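Local coordinates for protein putative NADH-flavin reductase (PDB 3H2S) that binds NADPH in a Rossmann-type domain and is probably an NAD(P)H-dependent oxidoreductase, possibly a flavin reductase, at residues I156-Y170 with S185-Q199. Residues are numbered along the deposited sequence; the frame is centred on the assembly and turned at random.
With NDP (NADPH dihydro-nicotinamide-adenine-dinucleotide phosphate), chain C.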
ATOM      1  N   ILE A 156       4.739  15.881  -4.071  1.00  9.12           N
ATOM      2  CA  ILE A 156       4.608  17.102  -4.845  1.00 10.25           C
ATOM      3  C   ILE A 156       3.533  16.940  -5.919  1.00  9.91           C
ATOM      4  O   ILE A 156       3.625  16.070  -6.805  1.00  9.12           O
ATOM      5  CB  ILE A 156       5.931  17.506  -5.537  1.00 10.64           C
ATOM      6  CG1 ILE A 156       7.072  17.589  -4.525  1.00 10.96           C
ATOM      7  CG2 ILE A 156       5.754  18.838  -6.265  1.00 11.42           C
ATOM      8  CD1 ILE A 156       8.424  17.915  -5.153  1.00 15.59           C
ATOM      9  N   SER A 157       2.510  17.785  -5.830  1.00 11.60           N
ATOM     10  CA  SER A 157       1.440  17.783  -6.820  1.00  9.05           C
ATOM     11  C   SER A 157       1.748  18.858  -7.845  1.00 11.47           C
ATOM     12  O   SER A 157       2.155  19.974  -7.475  1.00  8.03           O
ATOM     13  CB  SER A 157       0.087  18.074  -6.160  1.00 11.87           C
ATOM     14  OG  SER A 157      -0.391  16.949  -5.453  1.00 11.65           O
ATOM     15  N   PRO A 158       1.472  18.560  -9.128  1.00 11.30           N
ATOM     16  CA  PRO A 158       1.493  19.562 -10.167  1.00  8.78           C
ATOM     17  C   PRO A 158       0.299  20.498 -10.024  1.00 10.23           C
ATOM     18  O   PRO A 158      -0.688  20.152  -9.389  1.00  9.92           O
ATOM     19  CB  PRO A 158       1.380  18.745 -11.471  1.00 13.46           C
ATOM     20  CG  PRO A 158       1.446  17.281 -11.066  1.00 19.19           C
ATOM     21  CD  PRO A 158       1.049  17.233  -9.630  1.00 11.53           C
ATOM     22  N   SER A 159       0.349  21.624 -10.715  1.00 16.05           N
ATOM     23  CA  SER A 159      -0.848  22.395 -11.017  1.00 20.39           C
ATOM     24  C   SER A 159      -1.717  21.610 -11.996  1.00 20.91           C
ATOM     25  O   SER A 159      -1.287  20.592 -12.539  1.00 24.87           O
ATOM     26  CB  SER A 159      -0.449  23.724 -11.647  1.00 21.60           C
ATOM     27  OG  SER A 159       0.428  24.427 -10.788  1.00 20.46           O
ATOM     28  N   GLU A 160      -2.858  22.180 -12.348  1.00 22.76           N
ATOM     29  CA  GLU A 160      -3.831  21.506 -13.198  1.00 22.10           C
ATOM     30  C   GLU A 160      -3.223  21.084 -14.539  1.00 20.36           C
ATOM     31  O   GLU A 160      -3.558  20.020 -15.080  1.00 20.36           O
ATOM     32  CB  GLU A 160      -5.029  22.425 -13.423  1.00 27.28           C
ATOM     33  CG  GLU A 160      -5.719  22.258 -14.763  1.00 40.47           C
ATOM     34  CD  GLU A 160      -7.216  22.466 -14.670  1.00 58.37           C
ATOM     35  OE1 GLU A 160      -7.732  22.553 -13.532  1.00 63.25           O
ATOM     36  OE2 GLU A 160      -7.878  22.516 -15.731  1.00 64.56           O
ATOM     37  N   ALA A 161      -2.328  21.912 -15.073  1.00 11.72           N
ATOM     38  CA  ALA A 161      -1.699  21.611 -16.359  1.00 11.05           C
ATOM     39  C   ALA A 161      -0.222  21.289 -16.183  1.00 10.49           C
ATOM     40  O   ALA A 161       0.506  22.042 -15.544  1.00 10.42           O
ATOM     41  CB  ALA A 161      -1.888  22.773 -17.344  1.00 12.53           C
ATOM     42  N   PHE A 162       0.226  20.194 -16.796  1.00  8.73           N
ATOM     43  CA  PHE A 162       1.613  19.734 -16.639  1.00  9.58           C
ATOM     44  C   PHE A 162       2.316  19.584 -18.012  1.00  7.21           C
ATOM     45  O   PHE A 162       2.768  18.493 -18.385  1.00 11.47           O
ATOM     46  CB  PHE A 162       1.608  18.403 -15.867  1.00  9.17           C
ATOM     47  CG  PHE A 162       2.950  17.986 -15.334  1.00 12.04           C
ATOM     48  CD1 PHE A 162       4.026  18.863 -15.320  1.00  9.48           C
ATOM     49  CD2 PHE A 162       3.126  16.700 -14.827  1.00 16.73           C
ATOM     50  CE1 PHE A 162       5.248  18.471 -14.787  1.00 11.05           C
ATOM     51  CE2 PHE A 162       4.338  16.294 -14.307  1.00 11.65           C
ATOM     52  CZ  PHE A 162       5.412  17.179 -14.305  1.00 12.64           C
ATOM     53  N   PRO A 163       2.431  20.691 -18.760  1.00  8.85           N
ATOM     54  CA  PRO A 163       3.002  20.658 -20.105  1.00 10.72           C
ATOM     55  C   PRO A 163       4.515  20.410 -20.096  1.00 11.55           C
ATOM     56  O   PRO A 163       5.204  20.719 -19.117  1.00 10.41           O
ATOM     57  CB  PRO A 163       2.715  22.074 -20.633  1.00 11.58           C
ATOM     58  CG  PRO A 163       2.639  22.913 -19.399  1.00 10.00           C
ATOM     59  CD  PRO A 163       1.964  22.044 -18.395  1.00  7.79           C
ATOM     60  N   SER A 164       5.037  19.898 -21.204  1.00 13.09           N
ATOM     61  CA  SER A 164       6.480  19.797 -21.376  1.00 15.20           C
ATOM     62  C   SER A 164       7.054  21.184 -21.591  1.00 12.68           C
ATOM     63  O   SER A 164       6.408  22.034 -22.194  1.00 14.83           O
ATOM     64  CB  SER A 164       6.809  18.913 -22.580  1.00 16.43           C
ATOM     65  OG  SER A 164       8.152  19.103 -22.983  1.00 24.58           O
ATOM     66  N   GLY A 165       8.188  21.470 -20.962  1.00 12.66           N
ATOM     67  CA  GLY A 165       8.842  22.755 -21.183  1.00 13.15           C
ATOM     68  C   GLY A 165      10.089  22.928 -20.341  1.00 11.59           C
ATOM     69  O   GLY A 165      10.249  22.249 -19.337  1.00  9.68           O
ATOM     70  N   PRO A 166      10.987  23.836 -20.753  1.00 15.42           N
ATOM     71  CA  PRO A 166      12.190  24.105 -19.968  1.00 13.74           C
ATOM     72  C   PRO A 166      11.874  24.779 -18.626  1.00 12.68           C
ATOM     73  O   PRO A 166      10.784  25.335 -18.431  1.00 13.29           O
ATOM     74  CB  PRO A 166      12.990  25.058 -20.866  1.00 14.71           C
ATOM     75  CG  PRO A 166      11.963  25.748 -21.674  1.00 17.83           C
ATOM     76  CD  PRO A 166      10.925  24.674 -21.965  1.00 14.87           C
ATOM     77  N   ALA A 167      12.828  24.718 -17.696  1.00 11.44           N
ATOM     78  CA  ALA A 167      12.636  25.313 -16.380  1.00 10.62           C
ATOM     79  C   ALA A 167      12.806  26.823 -16.479  1.00 13.50           C
ATOM     80  O   ALA A 167      13.608  27.319 -17.284  1.00 13.78           O
ATOM     81  CB  ALA A 167      13.679  24.763 -15.398  1.00 13.64           C
ATOM     82  N   THR A 168      12.069  27.546 -15.648  1.00 11.51           N
ATOM     83  CA  THR A 168      12.249  28.987 -15.506  1.00 15.18           C
ATOM     84  C   THR A 168      12.380  29.338 -14.029  1.00 14.41           C
ATOM     85  O   THR A 168      13.490  29.454 -13.520  1.00 17.19           O
ATOM     86  CB  THR A 168      11.060  29.767 -16.105  1.00 13.78           C
ATOM     87  OG1 THR A 168       9.833  29.262 -15.553  1.00 14.73           O
ATOM     88  CG2 THR A 168      11.032  29.611 -17.612  1.00 15.05           C
ATOM     89  N   SER A 169      11.244  29.414 -13.336  1.00 14.54           N
ATOM     90  CA  SER A 169      11.194  29.439 -11.868  1.00 14.77           C
ATOM     91  C   SER A 169       9.842  28.865 -11.471  1.00 12.20           C
ATOM     92  O   SER A 169       8.901  28.892 -12.272  1.00 15.02           O
ATOM     93  CB  SER A 169      11.289  30.878 -11.322  1.00 14.88           C
ATOM     94  OG  SER A 169      12.576  31.423 -11.506  1.00 25.56           O
ATOM     95  N   TYR A 170       9.712  28.444 -10.215  1.00 12.40           N
ATOM     96  CA  TYR A 170       8.420  27.981  -9.716  1.00 10.79           C
ATOM     97  C   TYR A 170       7.991  28.680  -8.429  1.00 13.47           C
ATOM     98  O   TYR A 170       8.806  29.314  -7.729  1.00 13.20           O
ATOM     99  CB  TYR A 170       8.387  26.453  -9.563  1.00 10.71           C
ATOM    100  CG  TYR A 170       9.237  25.939  -8.427  1.00 10.22           C
ATOM    101  CD1 TYR A 170       8.769  25.956  -7.111  1.00  9.47           C
ATOM    102  CD2 TYR A 170      10.545  25.533  -8.651  1.00 11.34           C
ATOM    103  CE1 TYR A 170       9.579  25.557  -6.060  1.00 14.46           C
ATOM    104  CE2 TYR A 170      11.375  25.185  -7.600  1.00 14.83           C
ATOM    105  CZ  TYR A 170      10.888  25.191  -6.311  1.00  9.32           C
ATOM    106  OH  TYR A 170      11.691  24.767  -5.274  1.00 11.40           O
ATOM    107  N   SER A 185      -3.409  27.621 -14.332  1.00 17.66           N
ATOM    108  CA  SER A 185      -2.716  26.813 -13.349  1.00 15.02           C
ATOM    109  C   SER A 185      -1.859  25.779 -14.078  1.00 12.62           C
ATOM    110  O   SER A 185      -2.386  24.831 -14.653  1.00 12.08           O
ATOM    111  CB  SER A 185      -3.746  26.136 -12.440  1.00 16.55           C
ATOM    112  OG  SER A 185      -3.127  25.202 -11.586  1.00 19.06           O
ATOM    113  N   HIS A 186      -0.551  26.032 -14.158  1.00 12.38           N
ATOM    114  CA  HIS A 186       0.327  25.166 -14.938  1.00 11.68           C
ATOM    115  C   HIS A 186       1.735  25.111 -14.370  1.00 12.89           C
ATOM    116  O   HIS A 186       2.186  26.044 -13.698  1.00 11.93           O
ATOM    117  CB  HIS A 186       0.362  25.596 -16.414  1.00 12.72           C
ATOM    118  CG  HIS A 186       0.610  27.062 -16.612  1.00 19.11           C
ATOM    119  ND1 HIS A 186       1.862  27.624 -16.511  1.00 15.30           N
ATOM    120  CD2 HIS A 186      -0.248  28.092 -16.812  1.00 21.74           C
ATOM    121  CE1 HIS A 186       1.779  28.923 -16.737  1.00 19.18           C
ATOM    122  NE2 HIS A 186       0.506  29.235 -16.903  1.00 22.01           N
ATOM    123  N   ILE A 187       2.392  23.978 -14.598  1.00 11.31           N
ATOM    124  CA  ILE A 187       3.793  23.795 -14.259  1.00  9.37           C
ATOM    125  C   ILE A 187       4.448  22.981 -15.372  1.00  8.74           C
ATOM    126  O   ILE A 187       3.875  21.999 -15.834  1.00  9.48           O
ATOM    127  CB  ILE A 187       3.949  23.048 -12.908  1.00  9.27           C
ATOM    128  CG1 ILE A 187       5.433  22.842 -12.571  1.00 11.94           C
ATOM    129  CG2 ILE A 187       3.273  21.681 -12.975  1.00  9.00           C
ATOM    130  CD1 ILE A 187       6.053  23.965 -11.786  1.00 11.09           C
ATOM    131  N   THR A 188       5.597  23.444 -15.862  1.00  6.83           N
ATOM    132  CA  THR A 188       6.346  22.695 -16.864  1.00  7.28           C
ATOM    133  C   THR A 188       7.099  21.517 -16.257  1.00  8.33           C
ATOM    134  O   THR A 188       7.425  21.513 -15.061  1.00  6.35           O
ATOM    135  CB  THR A 188       7.332  23.593 -17.652  1.00 10.85           C
ATOM    136  OG1 THR A 188       8.344  24.108 -16.757  1.00 10.95           O
ATOM    137  CG2 THR A 188       6.583  24.763 -18.300  1.00 10.40           C
ATOM    138  N   THR A 189       7.406  20.531 -17.095  1.00  7.37           N
ATOM    139  CA  THR A 189       8.269  19.437 -16.675  1.00  9.30           C
ATOM    140  C   THR A 189       9.614  19.956 -16.152  1.00  6.89           C
ATOM    141  O   THR A 189      10.157  19.420 -15.191  1.00  8.07           O
ATOM    142  CB  THR A 189       8.491  18.416 -17.820  1.00  9.59           C
ATOM    143  OG1 THR A 189       8.914  19.105 -18.992  1.00  9.02           O
ATOM    144  CG2 THR A 189       7.200  17.683 -18.138  1.00 11.67           C
ATOM    145  N   GLY A 190      10.142  21.014 -16.769  1.00  7.25           N
ATOM    146  CA  GLY A 190      11.404  21.599 -16.314  1.00  7.16           C
ATOM    147  C   GLY A 190      11.313  22.180 -14.912  1.00  8.57           C
ATOM    148  O   GLY A 190      12.183  21.942 -14.072  1.00  8.45           O
ATOM    149  N   ASN A 191      10.227  22.890 -14.636  1.00  7.49           N
ATOM    150  CA  ASN A 191      10.035  23.525 -13.327  1.00  7.63           C
ATOM    151  C   ASN A 191       9.687  22.550 -12.203  1.00  9.28           C
ATOM    152  O   ASN A 191      10.226  22.653 -11.087  1.00  8.62           O
ATOM    153  CB  ASN A 191       8.980  24.634 -13.422  1.00  6.59           C
ATOM    154  CG  ASN A 191       9.569  25.937 -13.888  1.00 12.18           C
ATOM    155  OD1 ASN A 191      10.748  26.202 -13.647  1.00 13.99           O
ATOM    156  ND2 ASN A 191       8.807  26.696 -14.677  1.00 15.51           N
HETATM  157  N   MSE A 192       8.935  21.508 -12.550  1.00  6.94           N
HETATM  158  CA  MSE A 192       8.750  20.384 -11.643  1.00  6.41           C
HETATM  159  C   MSE A 192      10.101  19.762 -11.292  1.00  5.12           C
HETATM  160  O   MSE A 192      10.349  19.438 -10.128  1.00  6.68           O
HETATM  161  CB  MSE A 192       7.806  19.329 -12.256  1.00  5.88           C
HETATM  162  CG  MSE A 192       7.687  18.065 -11.418  1.00  9.74           C
HETATM  163 SE   MSE A 192       6.890  18.389  -9.641  1.00 19.30          SE
HETATM  164  CE  MSE A 192       5.043  18.678 -10.203  1.00  9.51           C
ATOM    165  N   ALA A 193      10.972  19.612 -12.286  1.00  7.48           N
ATOM    166  CA  ALA A 193      12.308  19.078 -12.030  1.00  8.24           C
ATOM    167  C   ALA A 193      13.088  19.965 -11.042  1.00  6.81           C
ATOM    168  O   ALA A 193      13.756  19.450 -10.146  1.00  7.97           O
ATOM    169  CB  ALA A 193      13.103  18.900 -13.338  1.00  9.70           C
ATOM    170  N   LEU A 194      13.031  21.281 -11.240  1.00  8.70           N
ATOM    171  CA  LEU A 194      13.644  22.225 -10.295  1.00  8.38           C
ATOM    172  C   LEU A 194      13.147  21.967  -8.883  1.00  7.94           C
ATOM    173  O   LEU A 194      13.934  21.922  -7.938  1.00  7.88           O
ATOM    174  CB  LEU A 194      13.332  23.687 -10.668  1.00 11.63           C
ATOM    175  CG  LEU A 194      13.980  24.327 -11.899  1.00 16.03           C
ATOM    176  CD1 LEU A 194      13.715  25.837 -11.897  1.00 14.04           C
ATOM    177  CD2 LEU A 194      15.476  24.037 -11.954  1.00 16.57           C
ATOM    178  N   ALA A 195      11.828  21.896  -8.737  1.00  7.82           N
ATOM    179  CA  ALA A 195      11.191  21.721  -7.425  1.00  9.46           C
ATOM    180  C   ALA A 195      11.601  20.409  -6.756  1.00  7.67           C
ATOM    181  O   ALA A 195      11.820  20.351  -5.557  1.00  8.82           O
ATOM    182  CB  ALA A 195       9.649  21.811  -7.566  1.00  7.77           C
ATOM    183  N   ILE A 196      11.623  19.332  -7.531  1.00  7.22           N
ATOM    184  CA  ILE A 196      12.051  18.047  -7.028  1.00  9.63           C
ATOM    185  C   ILE A 196      13.499  18.037  -6.550  1.00  9.94           C
ATOM    186  O   ILE A 196      13.775  17.623  -5.425  1.00  9.04           O
ATOM    187  CB  ILE A 196      11.799  16.949  -8.077  1.00  8.09           C
ATOM    188  CG1 ILE A 196      10.278  16.749  -8.241  1.00  7.71           C
ATOM    189  CG2 ILE A 196      12.494  15.644  -7.655  1.00 10.54           C
ATOM    190  CD1 ILE A 196       9.880  15.795  -9.369  1.00 12.77           C
ATOM    191  N   LEU A 197      14.406  18.555  -7.377  1.00  9.70           N
ATOM    192  CA  LEU A 197      15.808  18.597  -7.028  1.00 10.72           C
ATOM    193  C   LEU A 197      16.055  19.563  -5.885  1.00 10.05           C
ATOM    194  O   LEU A 197      16.909  19.309  -5.048  1.00 10.01           O
ATOM    195  CB  LEU A 197      16.688  18.944  -8.237  1.00  9.92           C
ATOM    196  CG  LEU A 197      17.256  17.724  -8.981  1.00 13.01           C
ATOM    197  CD1 LEU A 197      18.112  16.863  -8.061  1.00 13.09           C
ATOM    198  CD2 LEU A 197      16.137  16.907  -9.611  1.00 11.38           C
ATOM    199  N   ASP A 198      15.261  20.630  -5.816  1.00  7.49           N
ATOM    200  CA  ASP A 198      15.351  21.554  -4.680  1.00 10.67           C
ATOM    201  C   ASP A 198      15.080  20.814  -3.380  1.00 10.01           C
ATOM    202  O   ASP A 198      15.762  21.029  -2.383  1.00 10.14           O
ATOM    203  CB  ASP A 198      14.373  22.721  -4.840  1.00 11.30           C
ATOM    204  CG  ASP A 198      14.926  23.821  -5.734  1.00 14.03           C
ATOM    205  OD1 ASP A 198      16.094  23.716  -6.165  1.00 15.13           O
ATOM    206  OD2 ASP A 198      14.191  24.792  -5.994  1.00 12.75           O
ATOM    207  N   GLN A 199      14.017  20.008  -3.368  1.00 12.06           N
ATOM    208  CA  GLN A 199      13.667  19.236  -2.168  1.00 10.28           C
ATOM    209  C   GLN A 199      14.735  18.201  -1.842  1.00  9.22           C
ATOM    210  O   GLN A 199      15.036  17.965  -0.681  1.00 13.68           O
ATOM    211  CB  GLN A 199      12.304  18.565  -2.344  1.00 12.90           C
ATOM    212  CG  GLN A 199      11.136  19.520  -2.231  1.00 11.99           C
ATOM    213  CD  GLN A 199      11.009  20.135  -0.842  1.00  9.21           C
ATOM    214  OE1 GLN A 199      11.330  19.502   0.159  1.00 10.94           O
ATOM    215  NE2 GLN A 199      10.626  21.396  -0.790  1.00 15.71           N
TER
HETATM  216  PA  NDP C 301       4.716   9.724 -18.686  1.00 15.04           P
HETATM  217  O1A NDP C 301       3.371   9.235 -19.296  1.00 12.73           O
HETATM  218  O2A NDP C 301       5.603  10.579 -19.525  1.00  9.47           O
HETATM  219  O5B NDP C 301       5.353   8.170 -18.465  1.00 29.10           O
HETATM  220  C5B NDP C 301       5.805   8.045 -17.092  1.00 25.25           C
HETATM  221  C4B NDP C 301       6.768   6.803 -16.950  1.00 12.08           C
HETATM  222  O4B NDP C 301       5.985   5.677 -16.605  1.00 10.89           O
HETATM  223  C3B NDP C 301       7.467   6.415 -18.297  1.00 14.19           C
HETATM  224  O3B NDP C 301       8.833   6.378 -18.021  1.00 15.92           O
HETATM  225  C2B NDP C 301       6.890   4.966 -18.570  1.00 13.50           C
HETATM  226  O2B NDP C 301       7.718   4.076 -19.231  1.00 15.08           O
HETATM  227  C1B NDP C 301       6.622   4.535 -17.095  1.00 11.85           C
HETATM  228  N9A NDP C 301       5.635   3.443 -17.045  1.00 13.22           N
HETATM  229  C8A NDP C 301       4.272   3.580 -17.415  1.00 16.22           C
HETATM  230  N7A NDP C 301       3.573   2.455 -17.252  1.00 16.77           N
HETATM  231  C5A NDP C 301       4.508   1.542 -16.720  1.00 17.08           C
HETATM  232  C6A NDP C 301       4.334   0.205 -16.322  1.00 14.64           C
HETATM  233  N6A NDP C 301       3.111  -0.373 -16.488  1.00 19.27           N
HETATM  234  N1A NDP C 301       5.461  -0.557 -16.077  1.00 15.62           N
HETATM  235  C2A NDP C 301       6.636   0.122 -15.925  1.00 10.46           C
HETATM  236  N3A NDP C 301       6.888   1.456 -16.085  1.00 17.66           N
HETATM  237  C4A NDP C 301       5.793   2.134 -16.572  1.00 16.10           C
HETATM  238  O3  NDP C 301       4.126  10.578 -17.498  1.00 13.94           O
HETATM  239  PN  NDP C 301       4.210  12.085 -16.901  1.00 12.69           P
HETATM  240  O1N NDP C 301       5.694  12.490 -16.821  1.00  9.79           O
HETATM  241  O2N NDP C 301       3.426  12.895 -17.888  1.00 13.11           O
HETATM  242  O5D NDP C 301       3.623  12.152 -15.379  1.00 14.73           O
HETATM  243  C5D NDP C 301       4.461  11.984 -14.231  1.00 12.53           C
HETATM  244  C4D NDP C 301       3.570  12.156 -12.988  1.00  9.36           C
HETATM  245  O4D NDP C 301       2.870  13.373 -13.185  1.00 12.34           O
HETATM  246  C3D NDP C 301       2.514  11.050 -12.695  1.00 11.45           C
HETATM  247  O3D NDP C 301       2.354  10.895 -11.332  1.00 11.90           O
HETATM  248  C2D NDP C 301       1.250  11.660 -13.404  1.00 15.02           C
HETATM  249  O2D NDP C 301       0.061  11.216 -12.800  1.00 14.55           O
HETATM  250  C1D NDP C 301       1.489  13.163 -13.015  1.00  9.92           C
HETATM  251  N1N NDP C 301       0.616  14.053 -13.776  1.00 14.14           N
HETATM  252  C2N NDP C 301      -0.404  14.762 -13.011  1.00 13.62           C
HETATM  253  C3N NDP C 301      -1.445  15.493 -13.858  1.00 15.60           C
HETATM  254  C7N NDP C 301      -2.108  16.583 -13.034  1.00 22.49           C
HETATM  255  O7N NDP C 301      -2.407  16.366 -11.869  1.00 27.19           O
HETATM  256  N7N NDP C 301      -2.513  17.748 -13.671  1.00 28.15           N
HETATM  257  C4N NDP C 301      -1.083  15.924 -15.264  1.00 14.22           C
HETATM  258  C5N NDP C 301      -0.233  14.935 -16.021  1.00 14.98           C
HETATM  259  C6N NDP C 301       0.691  14.037 -15.229  1.00 14.77           C
HETATM  260  P2B NDP C 301       7.903   4.165 -20.848  1.00 18.35           P
HETATM  261  O1X NDP C 301       8.735   5.454 -21.192  1.00 18.31           O
HETATM  262  O2X NDP C 301       8.869   2.986 -21.240  1.00 16.22           O
HETATM  263  O3X NDP C 301       6.600   4.153 -21.572  1.00 21.30           O
HETATM  264  O   HOH W   1      11.563  19.280 -19.904  1.00 31.87           O
HETATM  265  O   HOH W   2      10.996  22.654  -3.905  1.00 29.81           O
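Asn191 and Thr168 illustrate how one amide can pin a loop from a helix: Asn191 OD1 accepts from Thr168 N at 2.7 Å, while Asn191 ND2 donates almost straight (168°) to Thr168 OG1, which lies in the amide plane; Asp214 also accepts from ND2. Further back, Thr188 is the N-cap of helix 189-201, its OG1 accepting from Asn191 N (3.1 Å) and donating to Pro166 O from above the carbonyl plane. Backbone bonds carry the same clasp onward: Gly190 N reaches Gly165 O, Thr189 N reaches Pro163 O, and a single bridge pairs Ala161 with His186.

In this Rossmann-like fold, the loop leaving strand 153-158 at the cofactor edge is thus tied to the start of the helix running back nearly antiparallel to the strand. Glu160 O lies 2.9 Å from the nicotinamide amide nitrogen N7N, and Glu160 N donates to Ser185 OG, which is also hydrogen-bonded to Leu178 O.

Apolar contacts join the strand and the loop to the helix. With CG anti to the backbone N (chi1 -165°), the Phe162 ring sits between the nicotinamide riboside and Met192, a selenomethionine, whose CB is 3.7 Å from Phe162 CE1. Met192 SE, in a chain bent at chi2 and chi3, lies 3.6 Å from Ile156 CG2.

Tyr170 lays one ring face over Ala195 CB, 3.8 Å from the centroid, and its OH donates to the anti lone pair of Asp198 OD2 (2.6 Å), a carboxylate also salt-bridged to Arg23.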